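Local coordinates for Serine/threonine-protein phosphatase 2A regulatory subunit B'' subunit alpha (Homo sapiens, PDB 4I5J), which binds calcium and serves as a regulatory subunit of protein phosphatase 2A, where it might modulate substrate selectivity, catalytic activity and localisation, at residues L28-F33 against V64-F69; K87-Q92 against I106-S111; S146-I151 against Y216-E221. All coordinates share one frame; numbering follows the deposited sequence.

Interaction 1. Residues L28-F33 against V64-F69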
loop_
_atom_site.group_PDB
_atom_site.type_symbol
_atom_site.label_atom_id
_atom_site.label_comp_id
_atom_site.label_asym_id
_atom_site.label_seq_id
_atom_site.Cartn_x
_atom_site.Cartn_y
_atom_site.Cartn_z
ATOM N N LEU A 28 17.600 4.946 -7.548
ATOM C CA LEU A 28 17.553 3.491 -7.670
ATOM C C LEU A 28 16.159 3.012 -8.079
ATOM O O LEU A 28 15.140 3.474 -7.554
ATOM C CB LEU A 28 17.938 2.808 -6.352
ATOM C CG LEU A 28 19.203 3.276 -5.644
ATOM C CD1 LEU A 28 19.366 2.590 -4.286
ATOM C CD2 LEU A 28 20.385 2.997 -6.519
ATOM N N GLU A 29 16.125 2.066 -9.003
ATOM C CA GLU A 29 14.883 1.419 -9.372
ATOM C C GLU A 29 14.793 0.079 -8.675
ATOM O O GLU A 29 15.787 -0.394 -8.135
ATOM C CB GLU A 29 14.834 1.234 -10.882
ATOM C CG GLU A 29 14.678 2.571 -11.582
ATOM C CD GLU A 29 14.726 2.447 -13.072
ATOM O OE1 GLU A 29 15.204 1.400 -13.578
ATOM O OE2 GLU A 29 14.289 3.408 -13.734
ATOM N N GLN A 30 13.611 -0.535 -8.705
ATOM C CA GLN A 30 13.411 -1.831 -8.051
ATOM C C GLN A 30 14.487 -2.843 -8.374
ATOM O O GLN A 30 14.999 -3.504 -7.464
ATOM C CB GLN A 30 12.026 -2.407 -8.361
ATOM C CG GLN A 30 10.919 -1.616 -7.674
ATOM C CD GLN A 30 9.644 -2.433 -7.453
ATOM O OE1 GLN A 30 9.598 -3.612 -7.772
ATOM N NE2 GLN A 30 8.610 -1.802 -6.902
ATOM N N GLU A 31 14.846 -2.955 -9.656
ATOM C CA GLU A 31 15.836 -3.961 -10.091
ATOM C C GLU A 31 17.198 -3.788 -9.407
ATOM O O GLU A 31 17.914 -4.760 -9.169
ATOM C CB GLU A 31 16.018 -3.937 -11.621
ATOM C CG GLU A 31 14.795 -4.399 -12.433
ATOM C CD GLU A 31 13.648 -3.366 -12.509
ATOM O OE1 GLU A 31 12.574 -3.722 -13.043
ATOM O OE2 GLU A 31 13.800 -2.213 -12.047
ATOM N N ASP A 32 17.531 -2.543 -9.077
ATOM C CA ASP A 32 18.819 -2.206 -8.476
ATOM C C ASP A 32 18.988 -2.809 -7.083
ATOM O O ASP A 32 20.111 -2.963 -6.609
ATOM C CB ASP A 32 18.981 -0.682 -8.380
ATOM C CG ASP A 32 19.076 -0.014 -9.739
ATOM O OD1 ASP A 32 19.585 -0.668 -10.670
ATOM O OD2 ASP A 32 18.648 1.165 -9.871
ATOM N N PHE A 33 17.872 -3.134 -6.428
ATOM C CA PHE A 33 17.915 -3.715 -5.093
ATOM C C PHE A 33 18.111 -5.225 -5.126
ATOM O O PHE A 33 18.401 -5.843 -4.096
ATOM C CB PHE A 33 16.644 -3.388 -4.325
ATOM C CG PHE A 33 16.615 -1.993 -3.785
ATOM C CD1 PHE A 33 16.276 -0.927 -4.602
ATOM C CD2 PHE A 33 16.969 -1.741 -2.470
ATOM C CE1 PHE A 33 16.270 0.387 -4.103
ATOM C CE2 PHE A 33 16.969 -0.451 -1.968
ATOM C CZ PHE A 33 16.617 0.614 -2.782
ATOM N N VAL A 64 10.098 -8.072 -0.355
ATOM C CA VAL A 64 10.911 -7.121 0.396
ATOM C C VAL A 64 11.136 -5.866 -0.436
ATOM O O VAL A 64 11.084 -4.736 0.081
ATOM C CB VAL A 64 12.276 -7.704 0.815
ATOM C CG1 VAL A 64 13.155 -6.609 1.474
ATOM C CG2 VAL A 64 12.078 -8.888 1.755
ATOM N N ILE A 65 11.393 -6.050 -1.724
ATOM C CA ILE A 65 11.575 -4.881 -2.580
ATOM C C ILE A 65 10.291 -4.025 -2.632
ATOM O O ILE A 65 10.375 -2.810 -2.541
ATOM C CB ILE A 65 12.098 -5.261 -3.967
ATOM C CG1 ILE A 65 13.484 -5.878 -3.809
ATOM C CG2 ILE A 65 12.173 -4.033 -4.894
ATOM C CD1 ILE A 65 14.102 -6.348 -5.083
ATOM N N GLN A 66 9.108 -4.646 -2.718
ATOM C CA GLN A 66 7.876 -3.860 -2.749
ATOM C C GLN A 66 7.779 -3.076 -1.462
ATOM O O GLN A 66 7.437 -1.898 -1.480
ATOM C CB GLN A 66 6.614 -4.740 -2.921
ATOM C CG GLN A 66 6.532 -5.450 -4.251
ATOM C CD GLN A 66 7.155 -4.633 -5.363
ATOM O OE1 GLN A 66 6.685 -3.543 -5.692
ATOM N NE2 GLN A 66 8.238 -5.143 -5.927
ATOM N N ARG A 67 8.119 -3.724 -0.347
ATOM C CA ARG A 67 8.034 -3.076 0.967
ATOM C C ARG A 67 9.009 -1.912 1.100
ATOM O O ARG A 67 8.696 -0.900 1.724
ATOM C CB ARG A 67 8.247 -4.080 2.106
ATOM C CG ARG A 67 7.121 -5.128 2.193
ATOM C CD ARG A 67 7.240 -5.934 3.471
ATOM N NE ARG A 67 7.003 -5.103 4.655
ATOM C CZ ARG A 67 7.207 -5.512 5.908
ATOM N NH1 ARG A 67 7.673 -6.731 6.130
ATOM N NH2 ARG A 67 6.964 -4.700 6.932
ATOM N N ILE A 68 10.188 -2.057 0.518
ATOM C CA ILE A 68 11.170 -0.975 0.519
ATOM C C ILE A 68 10.553 0.210 -0.235
ATOM O O ILE A 68 10.448 1.317 0.305
ATOM C CB ILE A 68 12.498 -1.426 -0.157
ATOM C CG1 ILE A 68 13.333 -2.316 0.777
ATOM C CG2 ILE A 68 13.343 -0.212 -0.549
ATOM C CD1 ILE A 68 14.451 -3.127 0.040
ATOM N N PHE A 69 10.087 -0.021 -1.460
ATOM C CA PHE A 69 9.515 1.078 -2.236
ATOM C C PHE A 69 8.269 1.649 -1.619
ATOM O O PHE A 69 8.044 2.869 -1.667
ATOM C CB PHE A 69 9.300 0.684 -3.698
ATOM C CG PHE A 69 10.557 0.761 -4.493
ATOM C CD1 PHE A 69 11.584 -0.151 -4.268
ATOM C CD2 PHE A 69 10.770 1.799 -5.376
ATOM C CE1 PHE A 69 12.776 -0.059 -4.971
ATOM C CE2 PHE A 69 11.960 1.891 -6.075
ATOM C CZ PHE A 69 12.958 0.951 -5.866
#

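Interaction 2. Residues K87-Q92 against I106-S111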
loop_
_atom_site.group_PDB
_atom_site.type_symbol
_atom_site.label_atom_id
_atom_site.label_comp_id
_atom_site.label_asym_id
_atom_site.label_seq_id
_atom_site.Cartn_x
_atom_site.Cartn_y
_atom_site.Cartn_z
ATOM N N LYS A 87 15.192 10.171 4.671
ATOM C CA LYS A 87 14.001 10.310 5.526
ATOM C C LYS A 87 13.396 8.983 6.003
ATOM O O LYS A 87 12.411 8.971 6.738
ATOM C CB LYS A 87 12.933 11.154 4.829
ATOM C CG LYS A 87 13.342 12.615 4.629
ATOM C CD LYS A 87 12.432 13.309 3.622
ATOM C CE LYS A 87 12.888 14.747 3.381
ATOM N NZ LYS A 87 12.005 15.465 2.416
ATOM N N SER A 88 14.011 7.869 5.617
ATOM C CA SER A 88 13.516 6.546 5.986
ATOM C C SER A 88 14.422 5.875 7.015
ATOM O O SER A 88 15.503 6.368 7.304
ATOM C CB SER A 88 13.453 5.654 4.741
ATOM O OG SER A 88 14.744 5.147 4.431
ATOM N N ASN A 89 13.994 4.731 7.546
ATOM C CA ASN A 89 14.855 3.938 8.419
ATOM C C ASN A 89 15.511 2.782 7.683
ATOM O O ASN A 89 15.882 1.781 8.307
ATOM C CB ASN A 89 14.071 3.391 9.635
ATOM C CG ASN A 89 13.010 2.376 9.242
ATOM O OD1 ASN A 89 12.710 2.209 8.064
ATOM N ND2 ASN A 89 12.448 1.684 10.228
ATOM N N PHE A 90 15.657 2.889 6.362
ATOM C CA PHE A 90 16.190 1.738 5.625
ATOM C C PHE A 90 17.653 1.438 5.967
ATOM O O PHE A 90 18.015 0.300 6.228
ATOM C CB PHE A 90 16.037 1.881 4.106
ATOM C CG PHE A 90 16.525 0.667 3.353
ATOM C CD1 PHE A 90 15.846 -0.547 3.462
ATOM C CD2 PHE A 90 17.664 0.727 2.567
ATOM C CE1 PHE A 90 16.291 -1.686 2.801
ATOM C CE2 PHE A 90 18.109 -0.402 1.884
ATOM C CZ PHE A 90 17.424 -1.618 2.008
ATOM N N LEU A 91 18.501 2.455 5.954
ATOM C CA LEU A 91 19.911 2.198 6.208
ATOM C C LEU A 91 20.087 1.711 7.627
ATOM O O LEU A 91 20.841 0.772 7.854
ATOM C CB LEU A 91 20.763 3.429 5.912
ATOM C CG LEU A 91 20.818 3.811 4.428
ATOM C CD1 LEU A 91 21.803 4.939 4.189
ATOM C CD2 LEU A 91 21.190 2.590 3.600
ATOM N N GLN A 92 19.370 2.311 8.580
ATOM C CA GLN A 92 19.398 1.811 9.969
ATOM C C GLN A 92 18.931 0.359 10.054
ATOM O O GLN A 92 19.498 -0.449 10.779
ATOM C CB GLN A 92 18.531 2.670 10.891
ATOM C CG GLN A 92 18.346 2.054 12.262
ATOM C CD GLN A 92 17.144 2.606 12.976
ATOM O OE1 GLN A 92 16.363 3.386 12.411
ATOM N NE2 GLN A 92 16.974 2.201 14.219
ATOM N N ILE A 106 13.240 -8.452 12.486
ATOM C CA ILE A 106 13.346 -7.281 11.621
ATOM C C ILE A 106 12.002 -7.090 10.926
ATOM O O ILE A 106 11.777 -7.571 9.808
ATOM C CB ILE A 106 14.459 -7.404 10.564
ATOM C CG1 ILE A 106 15.784 -7.819 11.213
ATOM C CG2 ILE A 106 14.651 -6.078 9.895
ATOM C CD1 ILE A 106 16.356 -6.759 12.125
ATOM N N THR A 107 11.109 -6.384 11.605
ATOM C CA THR A 107 9.727 -6.279 11.171
ATOM C C THR A 107 9.535 -5.196 10.099
ATOM O O THR A 107 8.501 -5.167 9.426
ATOM C CB THR A 107 8.798 -6.018 12.375
ATOM O OG1 THR A 107 9.278 -4.875 13.087
ATOM C CG2 THR A 107 8.780 -7.237 13.329
ATOM N N ASP A 108 10.507 -4.300 9.941
ATOM C CA ASP A 108 10.467 -3.404 8.791
ATOM C C ASP A 108 11.159 -4.091 7.625
ATOM O O ASP A 108 12.276 -4.564 7.775
ATOM C CB ASP A 108 11.157 -2.077 9.083
ATOM C CG ASP A 108 10.474 -1.285 10.187
ATOM O OD1 ASP A 108 9.229 -1.320 10.284
ATOM O OD2 ASP A 108 11.198 -0.622 10.955
ATOM N N TYR A 109 10.469 -4.152 6.484
ATOM C CA TYR A 109 11.004 -4.651 5.208
ATOM C C TYR A 109 11.230 -6.147 5.147
ATOM O O TYR A 109 10.673 -6.799 4.277
ATOM C CB TYR A 109 12.302 -3.945 4.780
ATOM C CG TYR A 109 12.259 -2.444 4.933
ATOM C CD1 TYR A 109 13.022 -1.826 5.908
ATOM C CD2 TYR A 109 11.449 -1.649 4.118
ATOM C CE1 TYR A 109 12.999 -0.475 6.081
ATOM C CE2 TYR A 109 11.403 -0.257 4.300
ATOM C CZ TYR A 109 12.189 0.307 5.301
ATOM O OH TYR A 109 12.229 1.658 5.535
ATOM N N PHE A 110 12.039 -6.683 6.069
ATOM C CA PHE A 110 12.696 -7.977 5.861
ATOM C C PHE A 110 12.043 -9.229 6.397
ATOM O O PHE A 110 12.433 -10.335 5.999
ATOM C CB PHE A 110 14.129 -7.924 6.392
ATOM C CG PHE A 110 15.018 -7.072 5.560
ATOM C CD1 PHE A 110 15.290 -5.768 5.930
ATOM C CD2 PHE A 110 15.542 -7.559 4.376
ATOM C CE1 PHE A 110 16.089 -4.968 5.138
ATOM C CE2 PHE A 110 16.359 -6.764 3.583
ATOM C CZ PHE A 110 16.623 -5.470 3.955
ATOM N N SER A 111 11.094 -9.066 7.311
ATOM C CA SER A 111 10.527 -10.196 8.043
ATOM C C SER A 111 10.060 -11.284 7.122
ATOM O O SER A 111 9.320 -10.998 6.178
ATOM C CB SER A 111 9.332 -9.737 8.852
ATOM O OG SER A 111 8.615 -10.843 9.380
#

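Interaction 3. Residues S146-I151 against Y216-E221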
loop_
_atom_site.group_PDB
_atom_site.type_symbol
_atom_site.label_atom_id
_atom_site.label_comp_id
_atom_site.label_asym_id
_atom_site.label_seq_id
_atom_site.Cartn_x
_atom_site.Cartn_y
_atom_site.Cartn_z
ATOM N N SER A 146 -14.254 -4.498 1.130
ATOM C CA SER A 146 -14.134 -3.336 0.247
ATOM C C SER A 146 -15.253 -3.277 -0.796
ATOM O O SER A 146 -15.731 -4.315 -1.270
ATOM C CB SER A 146 -12.764 -3.326 -0.433
ATOM O OG SER A 146 -11.727 -3.184 0.524
ATOM N N SER A 147 -15.664 -2.057 -1.148
ATOM C CA SER A 147 -16.773 -1.845 -2.078
ATOM C C SER A 147 -16.363 -2.096 -3.518
ATOM O O SER A 147 -15.200 -1.893 -3.881
ATOM C CB SER A 147 -17.311 -0.412 -1.939
ATOM O OG SER A 147 -16.456 0.540 -2.561
ATOM N N SER A 148 -17.312 -2.497 -4.359
ATOM C CA SER A 148 -16.988 -2.734 -5.761
ATOM C C SER A 148 -16.467 -1.476 -6.459
ATOM O O SER A 148 -15.745 -1.562 -7.466
ATOM C CB SER A 148 -18.197 -3.261 -6.518
ATOM O OG SER A 148 -19.003 -2.191 -6.971
ATOM N N ARG A 149 -16.853 -0.309 -5.951
ATOM C CA ARG A 149 -16.429 0.928 -6.581
ATOM C C ARG A 149 -14.974 1.277 -6.247
ATOM O O ARG A 149 -14.224 1.711 -7.116
ATOM C CB ARG A 149 -17.388 2.078 -6.255
ATOM C CG ARG A 149 -18.611 2.066 -7.172
ATOM C CD ARG A 149 -19.741 3.019 -6.716
ATOM N NE ARG A 149 -20.879 2.893 -7.629
ATOM C CZ ARG A 149 -21.993 3.616 -7.572
ATOM N NH1 ARG A 149 -22.147 4.543 -6.641
ATOM N NH2 ARG A 149 -22.950 3.413 -8.461
ATOM N N ILE A 150 -14.574 1.078 -5.000
ATOM C CA ILE A 150 -13.170 1.268 -4.661
ATOM C C ILE A 150 -12.293 0.207 -5.374
ATOM O O ILE A 150 -11.230 0.531 -5.885
ATOM C CB ILE A 150 -12.945 1.305 -3.124
ATOM C CG1 ILE A 150 -11.730 2.167 -2.788
ATOM C CG2 ILE A 150 -12.907 -0.118 -2.517
ATOM C CD1 ILE A 150 -11.942 3.680 -3.100
ATOM N N ILE A 151 -12.774 -1.026 -5.477
ATOM C CA ILE A 151 -11.999 -2.089 -6.132
ATOM C C ILE A 151 -11.814 -1.773 -7.617
ATOM O O ILE A 151 -10.721 -1.905 -8.164
ATOM C CB ILE A 151 -12.660 -3.483 -5.963
ATOM C CG1 ILE A 151 -12.724 -3.891 -4.482
ATOM C CG2 ILE A 151 -11.937 -4.534 -6.794
ATOM C CD1 ILE A 151 -11.397 -4.041 -3.797
ATOM N N TYR A 216 -20.231 6.798 -1.562
ATOM C CA TYR A 216 -21.201 6.637 -0.473
ATOM C C TYR A 216 -22.530 6.050 -0.956
ATOM O O TYR A 216 -23.205 5.336 -0.222
ATOM C CB TYR A 216 -21.401 7.925 0.328
ATOM C CG TYR A 216 -22.314 7.733 1.535
ATOM C CD1 TYR A 216 -21.946 6.910 2.593
ATOM C CD2 TYR A 216 -23.552 8.346 1.596
ATOM C CE1 TYR A 216 -22.788 6.721 3.687
ATOM C CE2 TYR A 216 -24.397 8.167 2.687
ATOM C CZ TYR A 216 -24.012 7.354 3.724
ATOM O OH TYR A 216 -24.859 7.178 4.803
ATOM N N GLU A 217 -22.881 6.330 -2.205
ATOM C CA GLU A 217 -24.137 5.864 -2.778
ATOM C C GLU A 217 -24.143 4.353 -3.022
ATOM O O GLU A 217 -25.201 3.734 -3.029
ATOM C CB GLU A 217 -24.433 6.644 -4.071
ATOM C CG GLU A 217 -25.923 6.768 -4.447
ATOM C CD GLU A 217 -26.255 5.891 -5.641
ATOM O OE1 GLU A 217 -25.295 5.416 -6.315
ATOM O OE2 GLU A 217 -27.458 5.671 -5.896
ATOM N N GLU A 218 -22.971 3.750 -3.213
ATOM C CA GLU A 218 -22.910 2.287 -3.266
ATOM C C GLU A 218 -23.102 1.704 -1.881
ATOM O O GLU A 218 -23.835 0.737 -1.729
ATOM C CB GLU A 218 -21.609 1.751 -3.878
ATOM C CG GLU A 218 -21.635 0.235 -4.094
ATOM C CD GLU A 218 -20.250 -0.368 -4.259
ATOM O OE1 GLU A 218 -19.269 0.400 -4.303
ATOM O OE2 GLU A 218 -20.138 -1.611 -4.342
ATOM N N GLN A 219 -22.452 2.285 -0.872
ATOM C CA GLN A 219 -22.669 1.849 0.510
ATOM C C GLN A 219 -24.156 2.022 0.824
ATOM O O GLN A 219 -24.733 1.267 1.614
ATOM C CB GLN A 219 -21.859 2.701 1.497
ATOM C CG GLN A 219 -20.395 2.877 1.177
ATOM C CD GLN A 219 -19.552 1.703 1.650
ATOM O OE1 GLN A 219 -19.417 0.702 0.941
ATOM N NE2 GLN A 219 -18.970 1.824 2.853
ATOM N N CYS A 220 -24.786 3.024 0.210
ATOM C CA CYS A 220 -26.233 3.148 0.386
ATOM C C CYS A 220 -26.993 2.014 -0.328
ATOM O O CYS A 220 -27.812 1.335 0.295
ATOM C CB CYS A 220 -26.742 4.531 -0.009
ATOM S SG CYS A 220 -26.151 5.839 1.119
ATOM N N GLU A 221 -26.695 1.797 -1.613
ATOM C CA GLU A 221 -27.265 0.675 -2.358
ATOM C C GLU A 221 -27.071 -0.643 -1.610
ATOM O O GLU A 221 -27.912 -1.531 -1.694
ATOM C CB GLU A 221 -26.653 0.563 -3.759
ATOM C CG GLU A 221 -27.134 1.590 -4.771
ATOM C CD GLU A 221 -26.405 1.463 -6.106
ATOM O OE1 GLU A 221 -25.707 0.441 -6.319
ATOM O OE2 GLU A 221 -26.521 2.390 -6.936
#

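Interaction 1. Residues L28-F33 against V64-F69
Gln30, Phe33 and Phe69 carry a buried helix-to-loop contact in the N-terminal EF-hand-type domain of this regulatory subunit. Residues 28-33 lead into helix 34-43, and residues 64-69 lie on helix 54-72. Gln30 works at two levels. Its CG sits over the centre of the Phe69 ring, 3.6 Å from the centroid and 11° off the normal, a CH-pi contact. CG lies beside the backbone N (chi1 -70°) and the chain runs on extended, which carries the amide past the ring to Gln66. There the two amides pair head to tail. Gln66 NE2 gives a nearly straight bond to Gln30 OE1 (2.8 Å), coming from above the carbonyl plane. Gln30 NE2 returns a more bent one to Gln66 OE1 (2.9 Å). The amide planes are 47° apart, so the pair is twisted. Trp178 and Thr62 also bond the Gln66 amide and would limit its turning. An alanine at Gln30 would probably cost the Gln66 amide two of its bonds, leaving it to Trp178 and Thr62, and open a gap over the Phe69 ring. Deeper in, Phe33 meets the helix. Its ring and that of Phe69 meet obliquely, centroids 5.4 Å apart. Ile68 CG2 lies over a face of Phe33, while Ile65 CD1 reaches Phe33 CB at 4.0 Å. At the rim of Phe69, Leu28 O lies near the ring plane, 3.7 Å from CZ.

Interaction 2. Residues K87-Q92 against I106-S111
Phe90 and Tyr109 are the closest pair of backbones, with CA atoms 8.2 Å apart, so side chains bridge the two segments. Residues 87-92 turn into helix 90-97, with Asn89 at the N-cap position. Residues 106-111 have no regular structure. Tyr109 has a positive phi of 71°, and Phe110 N bonds back to Asp108 O, a classic gamma turn centred on Tyr109. An ST turn shapes the other side, where Ser88 OG accepts from Phe90 N; this hydroxyl also bonds Ile85 O. Asn89 is the polar bridge. Its CG stands between the backbone N and the carbonyl carbon (chi1 66°), and both ends of the amide are used. Tyr109 OH donates to Asn89 OD1 at 2.6 Å, nearly in line with the C=O bond. Asn89 ND2 gives a bent bond to Asp108 OD2 at 2.7 Å, meeting the carboxylate from above its plane. Bonds to two successive residues, Asp108 and Tyr109, would hold the amide against rotation. The edge of Phe90 also packs on the face of Tyr109, its CD1 3.9 Å from Tyr109 CE1 and the planes at 83°. Phe90 CE1 meets Phe110 CZ at 4.0 Å. Helix 54-72 backs the cluster: Phe90 packs on Ile68, and Tyr109 on Thr71 and Val72. Tyr109 and Phe110 also touch Thr93 of helix 90-97. The contact thus closes the loop between helices 90-97 and 112-125 against helix 54-72 of the EF-hand domain.

Interaction 3. Residues S146-I151 against Y216-E221
Glu218 meets Ser148 and Arg149 in a set of hydrogen bonds at the start of helix 148-154. Its CG is anti to the backbone N (chi1 -173°) and the chain is extended, so the carboxylate reaches from helix 209-226 to the first turn of the other helix. Each oxygen has its own work. Arg149 N donates to Glu218 OE1 at 3.0 Å, on the syn side. Glu218 OE2 takes two donors, Ser148 N through its syn lone pair and Ser148 OG from above the carboxylate plane at 2.9 Å. The negative charge thus faces the amino end of a helix, where the dipole would probably favour it. Within the same turn, Ser147 is the N-cap, and its OG accepts from Ile150 N at 3.1 Å.

The charged contacts lie to one side. Arg149 runs extended past Glu218, its CD 3.6 Å from Glu218 CB. A salt bridge joins Arg149 NH1 to Glu217 OE1 at the long distance of 3.3 Å. NH1 also bonds Tyr214 O, and the guanidinium makes a cation-pi contact with Tyr214. Glu221 OE2 adds only its charge, 4.0 Å from Arg149 NH2.

Helix 209-226 is the helix leaving the calcium-binding EF-hand loop, with the calcium ligand Glu211 near its start. The contact joins this exiting helix to helix 148-154 by a carboxylate at a helix N-terminus.

In the fold
The three contacts follow one another along the chain, each closing before the next opens. Interactions 1 and 2 are neighbours, with centres about 12 Å apart, and both rest on helix 54-72. They touch directly: Arg67 NH2 probably bonds Thr107 O, and Ile68 packs on Phe90. Together they tie the loops and helices of the N-terminal EF-hand region to the segment leading into helix 112-125. Interaction 3 lies on the other side of the chain's centre, about 33 Å from interaction 1 and about 35 Å from interaction 2 between centres. It joins helix 148-154 to helix 209-226, which leaves the calcium-binding loop. The contacts thus lie in two separate parts of a largely helical chain.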